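Long-range contacts in carboxyl esterase NP (Bacillus subtilis, PDB 4CCW), which catalyses the hydrolysis of carboxylic esters to an alcohol and a carboxylate, using the alpha/beta hydrolase fold: residues Glu9-Gly14 against Trp206-Arg211; Gln19-Ser24 against Val197-Ala202; Glu228-Arg233 against Ser257-Asp262. All coordinates share one frame; numbering follows the deposited sequence.

Contact 1 (Glu9-Gly14 against Trp206-Arg211)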
loop_
_atom_site.group_PDB
_atom_site.type_symbol
_atom_site.label_atom_id
_atom_site.label_comp_id
_atom_site.label_asym_id
_atom_site.label_seq_id
_atom_site.Cartn_x
_atom_site.Cartn_y
_atom_site.Cartn_z
ATOM N N GLU A 9 4.837 11.150 -23.281
ATOM C CA GLU A 9 6.111 11.813 -22.963
ATOM C C GLU A 9 6.749 11.328 -21.652
ATOM O O GLU A 9 6.692 12.006 -20.619
ATOM C CB GLU A 9 6.004 13.345 -22.992
ATOM C CG GLU A 9 7.343 14.056 -23.178
ATOM C CD GLU A 9 8.134 13.552 -24.381
ATOM O OE1 GLU A 9 8.757 12.472 -24.289
ATOM O OE2 GLU A 9 8.146 14.248 -25.420
ATOM N N LEU A 10 7.348 10.141 -21.719
ATOM C CA LEU A 10 8.151 9.587 -20.640
ATOM C C LEU A 10 9.627 9.862 -20.887
ATOM O O LEU A 10 10.112 9.690 -22.001
ATOM C CB LEU A 10 7.932 8.071 -20.535
ATOM C CG LEU A 10 6.823 7.543 -19.618
ATOM C CD1 LEU A 10 6.508 6.086 -19.915
ATOM C CD2 LEU A 10 7.207 7.710 -18.161
ATOM N N SER A 11 10.347 10.268 -19.841
ATOM C CA SER A 11 11.799 10.428 -19.938
ATOM C C SER A 11 12.480 9.065 -20.116
ATOM O O SER A 11 11.838 8.023 -19.951
ATOM C CB SER A 11 12.347 11.158 -18.707
ATOM O OG SER A 11 12.290 10.349 -17.541
ATOM N N ASP A 12 13.771 9.070 -20.456
ATOM C CA ASP A 12 14.556 7.829 -20.489
ATOM C C ASP A 12 14.497 7.064 -19.144
ATOM O O ASP A 12 14.410 5.832 -19.123
ATOM C CB ASP A 12 16.007 8.109 -20.885
ATOM C CG ASP A 12 16.139 8.697 -22.292
ATOM O OD1 ASP A 12 15.129 8.826 -23.017
ATOM O OD2 ASP A 12 17.277 9.019 -22.681
ATOM N N ASN A 13 14.530 7.793 -18.032
ATOM C CA ASN A 13 14.412 7.173 -16.704
ATOM C C ASN A 13 13.029 6.593 -16.450
ATOM O O ASN A 13 12.886 5.592 -15.745
ATOM C CB ASN A 13 14.793 8.165 -15.600
ATOM C CG ASN A 13 16.289 8.424 -15.544
ATOM O OD1 ASN A 13 17.057 7.843 -16.312
ATOM N ND2 ASN A 13 16.709 9.295 -14.639
ATOM N N GLY A 14 12.014 7.239 -17.017
ATOM C CA GLY A 14 10.641 6.749 -16.953
ATOM C C GLY A 14 10.460 5.455 -17.726
ATOM O O GLY A 14 9.840 4.516 -17.224
ATOM N N TRP A 206 14.047 7.604 -11.162
ATOM C CA TRP A 206 13.085 8.341 -11.984
ATOM C C TRP A 206 12.529 9.520 -11.230
ATOM O O TRP A 206 11.584 9.392 -10.443
ATOM C CB TRP A 206 11.974 7.410 -12.487
ATOM C CG TRP A 206 10.953 8.070 -13.386
ATOM C CD1 TRP A 206 11.147 9.134 -14.267
ATOM C CD2 TRP A 206 9.539 7.703 -13.542
ATOM N NE1 TRP A 206 9.983 9.448 -14.919
ATOM C CE2 TRP A 206 8.984 8.627 -14.539
ATOM C CE3 TRP A 206 8.712 6.736 -12.985
ATOM C CZ2 TRP A 206 7.654 8.572 -14.932
ATOM C CZ3 TRP A 206 7.369 6.691 -13.389
ATOM C CH2 TRP A 206 6.856 7.587 -14.341
ATOM N N GLN A 207 13.121 10.689 -11.479
ATOM C CA GLN A 207 12.850 11.890 -10.683
ATOM C C GLN A 207 12.277 13.059 -11.484
ATOM O O GLN A 207 11.874 14.074 -10.908
ATOM C CB GLN A 207 14.124 12.331 -9.953
ATOM C CG GLN A 207 14.659 11.299 -8.972
ATOM C CD GLN A 207 15.997 11.685 -8.377
ATOM O OE1 GLN A 207 17.010 11.021 -8.612
ATOM N NE2 GLN A 207 16.008 12.765 -7.601
ATOM N N ASP A 208 12.237 12.913 -12.806
ATOM C CA ASP A 208 11.786 13.992 -13.686
ATOM C C ASP A 208 10.361 13.797 -14.214
ATOM O O ASP A 208 9.956 14.435 -15.193
ATOM C CB ASP A 208 12.785 14.220 -14.833
ATOM C CG ASP A 208 13.113 12.946 -15.613
ATOM O OD1 ASP A 208 12.483 11.894 -15.379
ATOM O OD2 ASP A 208 14.019 13.004 -16.477
ATOM N N GLY A 209 9.608 12.919 -13.554
ATOM C CA GLY A 209 8.217 12.670 -13.910
ATOM C C GLY A 209 7.278 13.552 -13.111
ATOM O O GLY A 209 7.616 14.694 -12.779
ATOM N N SER A 210 6.103 13.012 -12.796
ATOM C CA SER A 210 5.082 13.734 -12.043
ATOM C C SER A 210 5.642 14.284 -10.735
ATOM O O SER A 210 6.333 13.570 -10.001
ATOM C CB SER A 210 3.880 12.827 -11.766
ATOM O OG SER A 210 4.179 11.849 -10.780
ATOM N N ARG A 211 5.354 15.554 -10.459
ATOM C CA ARG A 211 5.801 16.186 -9.221
ATOM C C ARG A 211 4.881 15.818 -8.068
ATOM O O ARG A 211 3.665 16.023 -8.133
ATOM C CB ARG A 211 5.896 17.708 -9.367
ATOM C CG ARG A 211 6.712 18.374 -8.266
ATOM C CD ARG A 211 6.584 19.888 -8.296
ATOM N NE ARG A 211 5.333 20.350 -7.695
ATOM C CZ ARG A 211 5.185 20.669 -6.411
ATOM N NH1 ARG A 211 6.209 20.582 -5.571
ATOM N NH2 ARG A 211 4.006 21.079 -5.962
HETATM O O HOH W 1 8.758 11.065 -17.222
HETATM O O HOH W 2 14.889 11.164 -13.581
HETATM O O HOH W 3 15.589 10.532 -17.928
#
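S11 and D208 form the direct hydrogen bond between 9-14 and 206-211: S11 OG donates to D208 OD1 at 2.7 Å, arriving on the syn side of the carboxylate and 28° out of its plane. With chi1 at 71°, OG sits between the backbone N and the carbonyl carbon, where it also accepts from G14 N at 3.2 Å. Gripped as donor and as acceptor, the hydroxyl has its rotation fixed. The carboxylate lies beside the first turn of helix 12-24, whose N-terminal dipole would probably favour its negative charge.

Three waters extend the polar part. One accepts from S11 N and from W206 NE1. This water lies in the indole plane, at the edge of the ring; its oxygen is 3.1 Å from W206 NE1. A second accepts from N13 ND2 and Q207 N, both at 2.8 Å. The third accepts from N13 N and donates to D208 OD2.

The apolar part centres on the W206 indole. G14 CA stands 3.4 Å from the centroid of the five-membered ring and 10° off its normal, a CH-pi contact over the face. L10 CD2 meets W206 CZ2 at 3.4 Å, the two side chains crossing at about a right angle. Y18, one turn further along helix 12-24, touches both L10 and W206.

The geometry is that of a serine N-cap whose hydroxyl is shared with an aspartate from elsewhere in the chain, joining the start of helix 12-24 to the loop that leaves helix 194-205 in this alpha/beta hydrolase.

Contact 2 (Gln19-Ser24 against Val197-Ala202)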
loop_
_atom_site.group_PDB
_atom_site.type_symbol
_atom_site.label_atom_id
_atom_site.label_comp_id
_atom_site.label_asym_id
_atom_site.label_seq_id
_atom_site.Cartn_x
_atom_site.Cartn_y
_atom_site.Cartn_z
ATOM N N GLN A 19 9.970 -0.514 -17.811
ATOM C CA GLN A 19 10.544 -1.811 -18.156
ATOM C C GLN A 19 10.771 -2.689 -16.912
ATOM O O GLN A 19 10.428 -3.876 -16.917
ATOM C CB GLN A 19 11.852 -1.635 -18.944
ATOM C CG GLN A 19 12.490 -2.939 -19.405
ATOM C CD GLN A 19 11.563 -3.789 -20.265
ATOM O OE1 GLN A 19 10.705 -3.272 -20.982
ATOM N NE2 GLN A 19 11.741 -5.106 -20.200
ATOM N N THR A 20 11.343 -2.108 -15.860
ATOM C CA THR A 20 11.580 -2.846 -14.610
ATOM C C THR A 20 10.277 -3.296 -13.940
ATOM O O THR A 20 10.223 -4.360 -13.329
ATOM C CB THR A 20 12.451 -2.062 -13.583
ATOM O OG1 THR A 20 11.784 -0.856 -13.176
ATOM C CG2 THR A 20 13.847 -1.748 -14.151
ATOM N N TYR A 21 9.242 -2.468 -14.051
ATOM C CA TYR A 21 7.913 -2.786 -13.515
ATOM C C TYR A 21 7.382 -4.033 -14.224
ATOM O O TYR A 21 6.882 -4.966 -13.578
ATOM C CB TYR A 21 6.983 -1.588 -13.744
ATOM C CG TYR A 21 5.609 -1.685 -13.120
ATOM C CD1 TYR A 21 4.676 -2.631 -13.566
ATOM C CD2 TYR A 21 5.227 -0.800 -12.122
ATOM C CE1 TYR A 21 3.407 -2.698 -12.999
ATOM C CE2 TYR A 21 3.970 -0.852 -11.557
ATOM C CZ TYR A 21 3.068 -1.804 -11.994
ATOM O OH TYR A 21 1.830 -1.847 -11.418
ATOM N N ASN A 22 7.508 -4.055 -15.546
ATOM C CA ASN A 22 7.058 -5.188 -16.352
ATOM C C ASN A 22 7.830 -6.460 -16.022
ATOM O O ASN A 22 7.258 -7.547 -15.994
ATOM C CB ASN A 22 7.151 -4.856 -17.847
ATOM C CG ASN A 22 6.120 -3.822 -18.274
ATOM O OD1 ASN A 22 5.173 -3.532 -17.539
ATOM N ND2 ASN A 22 6.303 -3.252 -19.453
ATOM N N GLU A 23 9.125 -6.313 -15.756
ATOM C CA GLU A 23 9.953 -7.455 -15.389
ATOM C C GLU A 23 9.602 -8.016 -14.007
ATOM O O GLU A 23 9.639 -9.226 -13.805
ATOM C CB GLU A 23 11.436 -7.117 -15.521
ATOM C CG GLU A 23 11.813 -6.885 -16.977
ATOM C CD GLU A 23 13.291 -6.679 -17.205
ATOM O OE1 GLU A 23 14.082 -6.885 -16.266
ATOM O OE2 GLU A 23 13.663 -6.312 -18.340
ATOM N N SER A 24 9.239 -7.140 -13.071
ATOM C CA SER A 24 8.737 -7.585 -11.759
ATOM C C SER A 24 7.422 -8.363 -11.858
ATOM O O SER A 24 7.157 -9.234 -11.035
ATOM C CB SER A 24 8.555 -6.407 -10.811
ATOM O OG SER A 24 9.801 -5.883 -10.390
ATOM N N VAL A 197 13.822 -5.429 -6.452
ATOM C CA VAL A 197 14.730 -4.383 -5.970
ATOM C C VAL A 197 15.190 -3.504 -7.128
ATOM O O VAL A 197 15.260 -2.279 -6.973
ATOM C CB VAL A 197 15.954 -4.946 -5.199
ATOM C CG1 VAL A 197 16.914 -3.821 -4.814
ATOM C CG2 VAL A 197 15.515 -5.690 -3.949
ATOM N N LYS A 198 15.524 -4.127 -8.264
ATOM C CA LYS A 198 15.893 -3.392 -9.474
ATOM C C LYS A 198 14.827 -2.371 -9.859
ATOM O O LYS A 198 15.157 -1.250 -10.255
ATOM C CB LYS A 198 16.159 -4.339 -10.653
ATOM C CG LYS A 198 17.576 -4.888 -10.718
ATOM C CD LYS A 198 17.780 -5.675 -12.005
ATOM C CE LYS A 198 19.225 -6.124 -12.175
ATOM N NZ LYS A 198 19.525 -6.537 -13.576
ATOM N N GLN A 199 13.557 -2.766 -9.739
ATOM C CA GLN A 199 12.436 -1.863 -9.999
ATOM C C GLN A 199 12.372 -0.721 -8.988
ATOM O O GLN A 199 12.130 0.434 -9.346
ATOM C CB GLN A 199 11.104 -2.629 -10.033
ATOM C CG GLN A 199 9.891 -1.743 -10.303
ATOM C CD GLN A 199 8.568 -2.382 -9.919
ATOM O OE1 GLN A 199 8.500 -3.566 -9.607
ATOM N NE2 GLN A 199 7.508 -1.596 -9.958
ATOM N N PHE A 200 12.568 -1.052 -7.718
ATOM C CA PHE A 200 12.526 -0.051 -6.661
ATOM C C PHE A 200 13.627 0.989 -6.907
ATOM O O PHE A 200 13.379 2.193 -6.825
ATOM C CB PHE A 200 12.651 -0.717 -5.284
ATOM C CG PHE A 200 12.777 0.252 -4.146
ATOM C CD1 PHE A 200 11.715 1.084 -3.795
ATOM C CD2 PHE A 200 13.951 0.318 -3.398
ATOM C CE1 PHE A 200 11.828 1.980 -2.745
ATOM C CE2 PHE A 200 14.070 1.209 -2.345
ATOM C CZ PHE A 200 13.005 2.041 -2.010
ATOM N N GLN A 201 14.825 0.515 -7.242
ATOM C CA GLN A 201 15.944 1.385 -7.580
ATOM C C GLN A 201 15.612 2.290 -8.771
ATOM O O GLN A 201 15.896 3.500 -8.735
ATOM C CB GLN A 201 17.200 0.550 -7.879
ATOM C CG GLN A 201 17.678 -0.299 -6.705
ATOM C CD GLN A 201 18.995 -1.013 -6.972
ATOM O OE1 GLN A 201 19.047 -1.999 -7.717
ATOM N NE2 GLN A 201 20.062 -0.535 -6.345
ATOM N N ALA A 202 15.014 1.709 -9.816
ATOM C CA ALA A 202 14.713 2.465 -11.036
ATOM C C ALA A 202 13.661 3.528 -10.741
ATOM O O ALA A 202 13.715 4.637 -11.279
ATOM C CB ALA A 202 14.287 1.542 -12.179
#
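The Y21 ring and the Q199 amide lie side by side and point the same way, their planes 57° apart. Q199 NE2 approaches the ring obliquely, 3.2 Å from CD2. Beyond the two segments, the H45 ring meets that of Y21, and Y21 OH is hydrogen-bonded to D87.

Q199 reaches this place with CG anti to the backbone N and its chain extended beyond. S24 OG donates to Q199 OE1 at 2.8 Å, tilted 23° from the carbonyl plane. OE1 is also bonded to T68 OG1, and NE2 to S66 OG and Y17 OH, so four bonds fix which way round the buried amide sits.

Helices 19-24 and 197-202 run nearly antiparallel at 158°, with axes 8.5 Å apart. Helix 194-205 belongs to the helical insertion between strands 146-152 and 236-241, consistent with the cap of an alpha/beta hydrolase, and the N-terminal helix packs against it.

T20 and Q199 have the nearest CA atoms of the two segments, 4.8 Å apart. T20 OG1 touches Q199 CA at 3.4 Å and A202 CB at 3.6 Å, while hydrogen-bonding to Y17 O on its own helix.

Contact 3 (Glu228-Arg233 against Ser257-Asp262)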
loop_
_atom_site.group_PDB
_atom_site.type_symbol
_atom_site.label_atom_id
_atom_site.label_comp_id
_atom_site.label_asym_id
_atom_site.label_seq_id
_atom_site.Cartn_x
_atom_site.Cartn_y
_atom_site.Cartn_z
ATOM N N GLU A 228 -11.834 10.456 15.423
ATOM C CA GLU A 228 -11.839 9.772 14.129
ATOM C C GLU A 228 -11.693 8.257 14.257
ATOM O O GLU A 228 -12.441 7.502 13.629
ATOM C CB GLU A 228 -10.771 10.359 13.197
ATOM C CG GLU A 228 -11.228 11.699 12.631
ATOM C CD GLU A 228 -10.151 12.504 11.929
ATOM O OE1 GLU A 228 -8.962 12.277 12.187
ATOM O OE2 GLU A 228 -10.532 13.383 11.136
ATOM N N LEU A 229 -10.767 7.818 15.103
ATOM C CA LEU A 229 -10.579 6.393 15.348
ATOM C C LEU A 229 -11.813 5.751 16.000
ATOM O O LEU A 229 -12.222 4.656 15.605
ATOM C CB LEU A 229 -9.329 6.142 16.201
ATOM C CG LEU A 229 -7.960 6.487 15.587
ATOM C CD1 LEU A 229 -6.863 6.107 16.590
ATOM C CD2 LEU A 229 -7.749 5.784 14.250
ATOM N N ARG A 230 -12.397 6.424 16.987
ATOM C CA ARG A 230 -13.617 5.920 17.650
ATOM C C ARG A 230 -14.771 5.744 16.673
ATOM O O ARG A 230 -15.705 4.959 16.926
ATOM C CB ARG A 230 -14.053 6.877 18.756
ATOM C CG ARG A 230 -13.224 6.767 20.023
ATOM C CD ARG A 230 -13.722 7.748 21.068
ATOM N NE ARG A 230 -13.185 7.393 22.373
ATOM C CZ ARG A 230 -12.387 8.168 23.098
ATOM N NH1 ARG A 230 -12.054 9.369 22.675
ATOM N NH2 ARG A 230 -11.951 7.737 24.274
ATOM N N SER A 231 -14.714 6.493 15.578
ATOM C CA SER A 231 -15.822 6.524 14.611
ATOM C C SER A 231 -15.834 5.350 13.622
ATOM O O SER A 231 -16.815 5.181 12.886
ATOM C CB SER A 231 -15.831 7.859 13.857
ATOM O OG SER A 231 -14.943 7.851 12.745
ATOM N N ALA A 232 -14.771 4.539 13.625
ATOM C CA ALA A 232 -14.650 3.389 12.701
ATOM C C ALA A 232 -15.858 2.466 12.798
ATOM O O ALA A 232 -16.244 2.061 13.897
ATOM C CB ALA A 232 -13.373 2.605 12.976
ATOM N N ARG A 233 -16.439 2.123 11.649
ATOM C CA ARG A 233 -17.639 1.255 11.595
ATOM C C ARG A 233 -17.432 0.037 10.678
ATOM O O ARG A 233 -18.387 -0.611 10.242
ATOM C CB ARG A 233 -18.842 2.068 11.109
ATOM C CG ARG A 233 -19.394 3.054 12.126
ATOM C CD ARG A 233 -20.765 3.574 11.688
ATOM N NE ARG A 233 -20.670 4.652 10.699
ATOM C CZ ARG A 233 -21.432 4.753 9.611
ATOM N NH1 ARG A 233 -22.330 3.823 9.328
ATOM N NH2 ARG A 233 -21.289 5.781 8.787
ATOM N N SER A 257 -5.802 -0.066 19.462
ATOM C CA SER A 257 -6.657 -0.911 20.296
ATOM C C SER A 257 -7.456 -0.115 21.310
ATOM O O SER A 257 -8.505 -0.572 21.731
ATOM C CB SER A 257 -5.828 -1.970 21.021
ATOM O OG SER A 257 -5.145 -2.798 20.094
ATOM N N SER A 258 -6.942 1.060 21.695
ATOM C CA SER A 258 -7.611 1.931 22.675
ATOM C C SER A 258 -8.881 2.600 22.121
ATOM O O SER A 258 -9.819 2.863 22.881
ATOM C CB SER A 258 -6.637 2.997 23.211
ATOM O OG SER A 258 -5.628 2.377 24.036
ATOM N N PHE A 259 -8.902 2.873 20.817
ATOM C CA PHE A 259 -9.986 3.669 20.211
ATOM C C PHE A 259 -10.841 2.989 19.128
ATOM O O PHE A 259 -12.043 3.294 19.005
ATOM C CB PHE A 259 -9.408 4.969 19.632
ATOM C CG PHE A 259 -8.758 5.856 20.656
ATOM C CD1 PHE A 259 -9.527 6.664 21.477
ATOM C CD2 PHE A 259 -7.369 5.886 20.793
ATOM C CE1 PHE A 259 -8.937 7.475 22.430
ATOM C CE2 PHE A 259 -6.775 6.683 21.755
ATOM C CZ PHE A 259 -7.556 7.478 22.574
ATOM N N VAL A 260 -10.248 2.114 18.320
ATOM C CA VAL A 260 -10.984 1.548 17.172
ATOM C C VAL A 260 -11.936 0.468 17.687
ATOM O O VAL A 260 -11.487 -0.483 18.291
ATOM C CB VAL A 260 -10.039 0.961 16.097
ATOM C CG1 VAL A 260 -10.824 0.292 14.976
ATOM C CG2 VAL A 260 -9.121 2.045 15.529
ATOM N N PRO A 261 -13.244 0.625 17.452
ATOM C CA PRO A 261 -14.240 -0.273 18.067
ATOM C C PRO A 261 -14.100 -1.735 17.670
ATOM O O PRO A 261 -14.234 -2.620 18.510
ATOM C CB PRO A 261 -15.559 0.267 17.532
ATOM C CG PRO A 261 -15.290 1.710 17.349
ATOM C CD PRO A 261 -13.904 1.759 16.781
ATOM N N ASP A 262 -13.855 -1.995 16.397
ATOM C CA ASP A 262 -13.933 -3.365 15.929
ATOM C C ASP A 262 -12.577 -3.647 15.331
ATOM O O ASP A 262 -12.361 -3.419 14.139
ATOM C CB ASP A 262 -15.077 -3.513 14.910
ATOM C CG ASP A 262 -15.356 -4.955 14.516
ATOM O OD1 ASP A 262 -14.529 -5.852 14.794
ATOM O OD2 ASP A 262 -16.426 -5.196 13.914
HETATM O O HOH W 4 -14.303 -0.564 13.665
#
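R230 and F259 mark the closest backbone approach, with CA atoms 5.0 Å apart. Here R230 CA makes a CA-H...O contact to F259 O at 3.3 Å, with 157° at the hydrogen. Segment 257-262 ends the crossover helix of the beta-alpha-beta unit 236-241/249-259/263-268 in the alpha/beta hydrolase sheet, and 228-233 leads toward the first of these strands. V260 is the first residue to leave helical geometry, and the turn sets P261 CG 3.3 Å from R230 O.

The R230 chain, extended from CG to NE, carries NE to the edge of the F259 ring. The guanidinium and ring planes stand 87° apart, and F259 CE1 lies 3.3 Å above the guanidinium plane, so the phenyl ring turns its edge to that face. R230 NH1 has its salt bridge with E227. Replacing F259 by an alanine would probably leave this guanidinium face without its ring neighbour and the arginine freer to turn, whereas the CB contact with L229 CB (3.6 Å) could remain.

A232 CB meets V260 CG1 at 4.0 Å. Apolar groups, carbonyls and one guanidinium set against a phenyl edge are the partners, so the contact probably rests more on shape than on directional bonds.

How the contacts relate
Contacts 1 and 2 are neighbours, their centres 14 Å apart, and both use helix 12-24: contact 1 its start, contact 2 its later turns. Their partners are successive parts of helix 194-205 and the loop after it, so contact 2 is nested along the chain inside the loop closed by contact 1. Together they tie the N-terminal helix to the insertion after strand 146-152. Contact 3 follows in series on the opposite side of the chain's centre, 40 Å from contact 1 and 38 Å from contact 2 between centres. It joins the end of that insertion, just before strand 236-241, to the turn before its parallel neighbour 263-268 in the central sheet.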